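Local coordinates for protein sgbp-b (Bacteroides uniformis, PDB 7K44) that probably binds xyloglucan at the cell surface as a glycan-binding protein of a gut bacterium's xyloglucan utilization locus, at residues A265-T276 with W347-L358. Sequence-based numbering, arbitrary orientation.
Sequences AVWGIDTAFLPT and WGEFQKRDGDEL
The carbonyl oxygen of D356 is gripped twice from 265-276, by the backbone N of A265 and by the indole NE1 of W267, each 3.0 Å from D356 O. They arrive from opposite faces of the carbonyl plane, and NE1 sits well above that plane, 53° out of it. The NE1 bond and the packing on both faces together hold the rotation of the W267 indole: A265 CB lies over one face, and on the other F350 makes a T-shaped stack, its edge meeting the six-membered ring through CE2 with the planes at 89°. With CG beside the backbone N and anti to the carbonyl carbon (chi1 -56°), the indole of W267 turns toward 347-358. W267 O also accepts two bonds. Q351 NE2 reaches that oxygen at 3.0 Å with the acceptor in the amide plane, while I269 N comes from the other side and closes the inverse gamma turn centred on G268.

All this lies at one end of the beta-sandwich of the xyloglucan-binding domain, where the loop leaving strand 255-264 meets the short helix 347-352 and the start of strand 357-364. V211 of strand 210-212 and V382 of strand 371-384 also pack against W267.

Further along, L274 CD2 lies over one face of the W347 indole, a CH-pi contact 3.8 Å from the five-ring centroid; Q351 CG, one helical turn on, lies over the opposite face toward its rim. I269 CD1 touches W347 CZ2, and W347 CH2 meets W267 CE3 at 3.9 Å. A water in the W347 ring plane, at its edge, accepts from NE1 and donates to the carbonyls of I269 and L274. A second accepts from Q351 NE2 and donates to I269 O; a third donates to Q351 OE1 and hydrogen-bonds T276 OG1. At the helix start, G348 N donates to T276 O at 2.8 Å.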
loop_
_atom_site.group_PDB
_atom_site.type_symbol
_atom_site.label_atom_id
_atom_site.label_comp_id
_atom_site.label_asym_id
_atom_site.label_seq_id
_atom_site.Cartn_x
_atom_site.Cartn_y
_atom_site.Cartn_z
ATOM N N ALA A 265 -9.956 15.894 20.394
ATOM C CA ALA A 265 -10.210 14.557 19.882
ATOM C C ALA A 265 -11.171 13.822 20.809
ATOM O O ALA A 265 -11.373 14.214 21.966
ATOM C CB ALA A 265 -8.896 13.775 19.753
ATOM N N VAL A 266 -11.787 12.769 20.284
ATOM C CA VAL A 266 -12.722 11.938 21.033
ATOM C C VAL A 266 -12.053 10.587 21.231
ATOM O O VAL A 266 -11.974 9.776 20.300
ATOM C CB VAL A 266 -14.066 11.801 20.317
ATOM C CG1 VAL A 266 -14.980 10.860 21.094
ATOM C CG2 VAL A 266 -14.700 13.156 20.148
ATOM N N TRP A 267 -11.581 10.324 22.442
ATOM C CA TRP A 267 -10.749 9.151 22.676
ATOM C C TRP A 267 -11.533 7.919 23.110
ATOM O O TRP A 267 -10.933 6.849 23.268
ATOM C CB TRP A 267 -9.648 9.474 23.691
ATOM C CG TRP A 267 -8.800 10.651 23.289
ATOM C CD1 TRP A 267 -8.945 11.946 23.706
ATOM C CD2 TRP A 267 -7.692 10.640 22.376
ATOM N NE1 TRP A 267 -7.997 12.740 23.108
ATOM C CE2 TRP A 267 -7.207 11.964 22.297
ATOM C CE3 TRP A 267 -7.071 9.643 21.614
ATOM C CZ2 TRP A 267 -6.124 12.314 21.501
ATOM C CZ3 TRP A 267 -5.984 9.987 20.819
ATOM C CH2 TRP A 267 -5.525 11.322 20.766
ATOM N N GLY A 268 -12.847 8.022 23.272
ATOM C CA GLY A 268 -13.629 6.914 23.784
ATOM C C GLY A 268 -13.995 5.862 22.757
ATOM O O GLY A 268 -15.179 5.633 22.489
ATOM N N ILE A 269 -12.989 5.207 22.178
ATOM C CA ILE A 269 -13.237 4.186 21.168
ATOM C C ILE A 269 -13.974 3.003 21.789
ATOM O O ILE A 269 -13.659 2.563 22.902
ATOM C CB ILE A 269 -11.902 3.758 20.536
ATOM C CG1 ILE A 269 -11.297 4.910 19.720
ATOM C CG2 ILE A 269 -12.080 2.516 19.656
ATOM C CD1 ILE A 269 -9.829 4.721 19.383
ATOM N N ASP A 270 -14.979 2.500 21.074
ATOM C CA ASP A 270 -15.714 1.302 21.477
ATOM C C ASP A 270 -14.739 0.182 21.821
ATOM O O ASP A 270 -13.842 -0.135 21.037
ATOM C CB ASP A 270 -16.605 0.889 20.296
ATOM C CG ASP A 270 -17.463 -0.338 20.577
ATOM O OD1 ASP A 270 -17.279 -1.014 21.611
ATOM O OD2 ASP A 270 -18.341 -0.625 19.730
ATOM N N THR A 271 -14.922 -0.417 23.005
ATOM C CA THR A 271 -13.997 -1.453 23.464
ATOM C C THR A 271 -14.022 -2.696 22.585
ATOM O O THR A 271 -13.059 -3.470 22.606
ATOM C CB THR A 271 -14.282 -1.855 24.913
ATOM O OG1 THR A 271 -15.647 -2.279 25.030
ATOM C CG2 THR A 271 -14.042 -0.681 25.851
ATOM N N ALA A 272 -15.092 -2.911 21.820
ATOM C CA ALA A 272 -15.111 -4.044 20.901
ATOM C C ALA A 272 -14.100 -3.879 19.778
ATOM O O ALA A 272 -13.751 -4.865 19.119
ATOM C CB ALA A 272 -16.512 -4.250 20.327
ATOM N N PHE A 273 -13.623 -2.658 19.552
ATOM C CA PHE A 273 -12.657 -2.382 18.506
ATOM C C PHE A 273 -11.296 -1.969 19.038
ATOM O O PHE A 273 -10.345 -1.880 18.254
ATOM C CB PHE A 273 -13.215 -1.317 17.553
ATOM C CG PHE A 273 -14.456 -1.767 16.844
ATOM C CD1 PHE A 273 -14.366 -2.423 15.629
ATOM C CD2 PHE A 273 -15.709 -1.579 17.413
ATOM C CE1 PHE A 273 -15.502 -2.860 14.977
ATOM C CE2 PHE A 273 -16.849 -2.024 16.767
ATOM C CZ PHE A 273 -16.742 -2.662 15.543
ATOM N N LEU A 274 -11.173 -1.730 20.341
ATOM C CA LEU A 274 -9.883 -1.474 20.962
ATOM C C LEU A 274 -10.001 -1.798 22.444
ATOM O O LEU A 274 -10.521 -0.983 23.214
ATOM C CB LEU A 274 -9.476 -0.014 20.748
ATOM C CG LEU A 274 -8.111 0.432 21.271
ATOM C CD1 LEU A 274 -7.061 -0.642 21.070
ATOM C CD2 LEU A 274 -7.688 1.724 20.593
ATOM N N PRO A 275 -9.550 -2.972 22.879
ATOM C CA PRO A 275 -9.732 -3.348 24.285
ATOM C C PRO A 275 -9.025 -2.391 25.235
ATOM O O PRO A 275 -7.940 -1.874 24.952
ATOM C CB PRO A 275 -9.120 -4.751 24.359
ATOM C CG PRO A 275 -9.235 -5.267 22.956
ATOM C CD PRO A 275 -9.000 -4.077 22.076
ATOM N N THR A 276 -9.655 -2.184 26.390
ATOM C CA THR A 276 -9.145 -1.232 27.367
ATOM C C THR A 276 -7.720 -1.564 27.803
ATOM O O THR A 276 -6.894 -0.663 27.986
ATOM C CB THR A 276 -10.089 -1.195 28.567
ATOM O OG1 THR A 276 -11.418 -0.935 28.101
ATOM C CG2 THR A 276 -9.684 -0.101 29.530
ATOM N N TRP A 347 -3.847 1.458 27.036
ATOM C CA TRP A 347 -4.780 2.370 26.382
ATOM C C TRP A 347 -5.760 2.958 27.392
ATOM O O TRP A 347 -6.000 4.175 27.415
ATOM C CB TRP A 347 -5.508 1.598 25.281
ATOM C CG TRP A 347 -6.669 2.312 24.679
ATOM C CD1 TRP A 347 -7.966 1.910 24.702
ATOM C CD2 TRP A 347 -6.641 3.548 23.958
ATOM N NE1 TRP A 347 -8.754 2.813 24.045
ATOM C CE2 TRP A 347 -7.964 3.834 23.583
ATOM C CE3 TRP A 347 -5.626 4.439 23.596
ATOM C CZ2 TRP A 347 -8.307 4.976 22.862
ATOM C CZ3 TRP A 347 -5.963 5.572 22.887
ATOM C CH2 TRP A 347 -7.293 5.835 22.530
ATOM N N GLY A 348 -6.307 2.110 28.269
ATOM C CA GLY A 348 -7.275 2.588 29.242
ATOM C C GLY A 348 -6.709 3.644 30.170
ATOM O O GLY A 348 -7.394 4.610 30.518
ATOM N N GLU A 349 -5.457 3.469 30.593
ATOM C CA GLU A 349 -4.842 4.486 31.438
ATOM C C GLU A 349 -4.666 5.799 30.681
ATOM O O GLU A 349 -4.887 6.875 31.251
ATOM C CB GLU A 349 -3.535 3.977 32.051
ATOM C CG GLU A 349 -3.707 2.761 32.982
ATOM C CD GLU A 349 -4.463 3.071 34.276
ATOM O OE1 GLU A 349 -3.826 3.061 35.348
ATOM O OE2 GLU A 349 -5.693 3.300 34.230
ATOM N N PHE A 350 -4.307 5.741 29.395
ATOM C CA PHE A 350 -4.247 6.978 28.618
ATOM C C PHE A 350 -5.620 7.625 28.487
ATOM O O PHE A 350 -5.741 8.855 28.534
ATOM C CB PHE A 350 -3.654 6.728 27.228
ATOM C CG PHE A 350 -3.776 7.918 26.319
ATOM C CD1 PHE A 350 -2.960 9.028 26.499
ATOM C CD2 PHE A 350 -4.718 7.933 25.301
ATOM C CE1 PHE A 350 -3.063 10.134 25.681
ATOM C CE2 PHE A 350 -4.842 9.049 24.467
ATOM C CZ PHE A 350 -4.004 10.150 24.656
ATOM N N GLN A 351 -6.663 6.818 28.289
ATOM C CA GLN A 351 -8.010 7.371 28.191
ATOM C C GLN A 351 -8.392 8.099 29.469
ATOM O O GLN A 351 -9.101 9.111 29.428
ATOM C CB GLN A 351 -9.018 6.253 27.964
ATOM C CG GLN A 351 -8.987 5.614 26.606
ATOM C CD GLN A 351 -10.097 4.609 26.477
ATOM O OE1 GLN A 351 -10.193 3.678 27.277
ATOM N NE2 GLN A 351 -10.969 4.806 25.495
ATOM N N LYS A 352 -7.955 7.582 30.612
ATOM C CA LYS A 352 -8.318 8.195 31.886
ATOM C C LYS A 352 -7.537 9.468 32.169
ATOM O O LYS A 352 -7.944 10.246 33.044
ATOM C CB LYS A 352 -8.151 7.190 33.026
ATOM C CG LYS A 352 -9.233 6.127 33.030
ATOM C CD LYS A 352 -8.912 4.981 33.961
ATOM C CE LYS A 352 -9.947 3.883 33.797
ATOM N NZ LYS A 352 -10.164 3.556 32.353
ATOM N N ARG A 353 -6.439 9.706 31.458
ATOM C CA ARG A 353 -5.690 10.942 31.634
ATOM C C ARG A 353 -6.563 12.148 31.294
ATOM O O ARG A 353 -7.347 12.129 30.340
ATOM C CB ARG A 353 -4.438 10.929 30.760
ATOM C CG ARG A 353 -3.583 12.165 30.913
ATOM C CD ARG A 353 -2.409 12.170 29.957
ATOM N NE ARG A 353 -1.512 13.281 30.247
ATOM C CZ ARG A 353 -0.369 13.171 30.919
ATOM N NH1 ARG A 353 0.046 11.988 31.366
ATOM N NH2 ARG A 353 0.367 14.249 31.132
ATOM N N ASP A 354 -6.449 13.193 32.110
ATOM C CA ASP A 354 -7.243 14.387 31.874
ATOM C C ASP A 354 -6.866 15.029 30.542
ATOM O O ASP A 354 -5.746 14.887 30.038
ATOM C CB ASP A 354 -7.054 15.383 33.018
ATOM C CG ASP A 354 -7.732 14.930 34.303
ATOM O OD1 ASP A 354 -8.622 14.054 34.239
ATOM O OD2 ASP A 354 -7.384 15.464 35.376
ATOM N N GLY A 355 -7.839 15.715 29.954
ATOM C CA GLY A 355 -7.652 16.443 28.716
ATOM C C GLY A 355 -8.123 15.657 27.502
ATOM O O GLY A 355 -8.484 14.481 27.575
ATOM N N ASP A 356 -8.128 16.340 26.354
ATOM C CA ASP A 356 -8.568 15.707 25.116
ATOM C C ASP A 356 -7.796 16.136 23.877
ATOM O O ASP A 356 -8.125 15.669 22.778
ATOM C CB ASP A 356 -10.074 15.943 24.884
ATOM C CG ASP A 356 -10.431 17.421 24.776
ATOM O OD1 ASP A 356 -9.589 18.227 24.329
ATOM O OD2 ASP A 356 -11.560 17.798 25.163
ATOM N N GLU A 357 -6.781 16.983 24.009
ATOM C CA GLU A 357 -6.201 17.630 22.839
ATOM C C GLU A 357 -5.371 16.661 21.990
ATOM O O GLU A 357 -4.714 15.741 22.491
ATOM C CB GLU A 357 -5.325 18.805 23.262
ATOM C CG GLU A 357 -4.823 19.657 22.094
ATOM C CD GLU A 357 -4.068 20.877 22.571
ATOM O OE1 GLU A 357 -3.009 20.724 23.210
ATOM O OE2 GLU A 357 -4.548 22.007 22.327
ATOM N N LEU A 358 -5.409 16.895 20.686
ATOM C CA LEU A 358 -4.503 16.292 19.710
ATOM C C LEU A 358 -3.869 17.480 18.999
ATOM O O LEU A 358 -4.578 18.270 18.367
ATOM C CB LEU A 358 -5.301 15.410 18.753
ATOM C CG LEU A 358 -4.552 14.481 17.794
ATOM C CD1 LEU A 358 -5.489 13.401 17.257
ATOM C CD2 LEU A 358 -3.944 15.250 16.653
HETATM O O HOH W 1 -11.408 1.521 23.840
HETATM O O HOH W 2 -13.718 3.807 25.334
HETATM O O HOH W 3 -11.396 1.488 26.668
#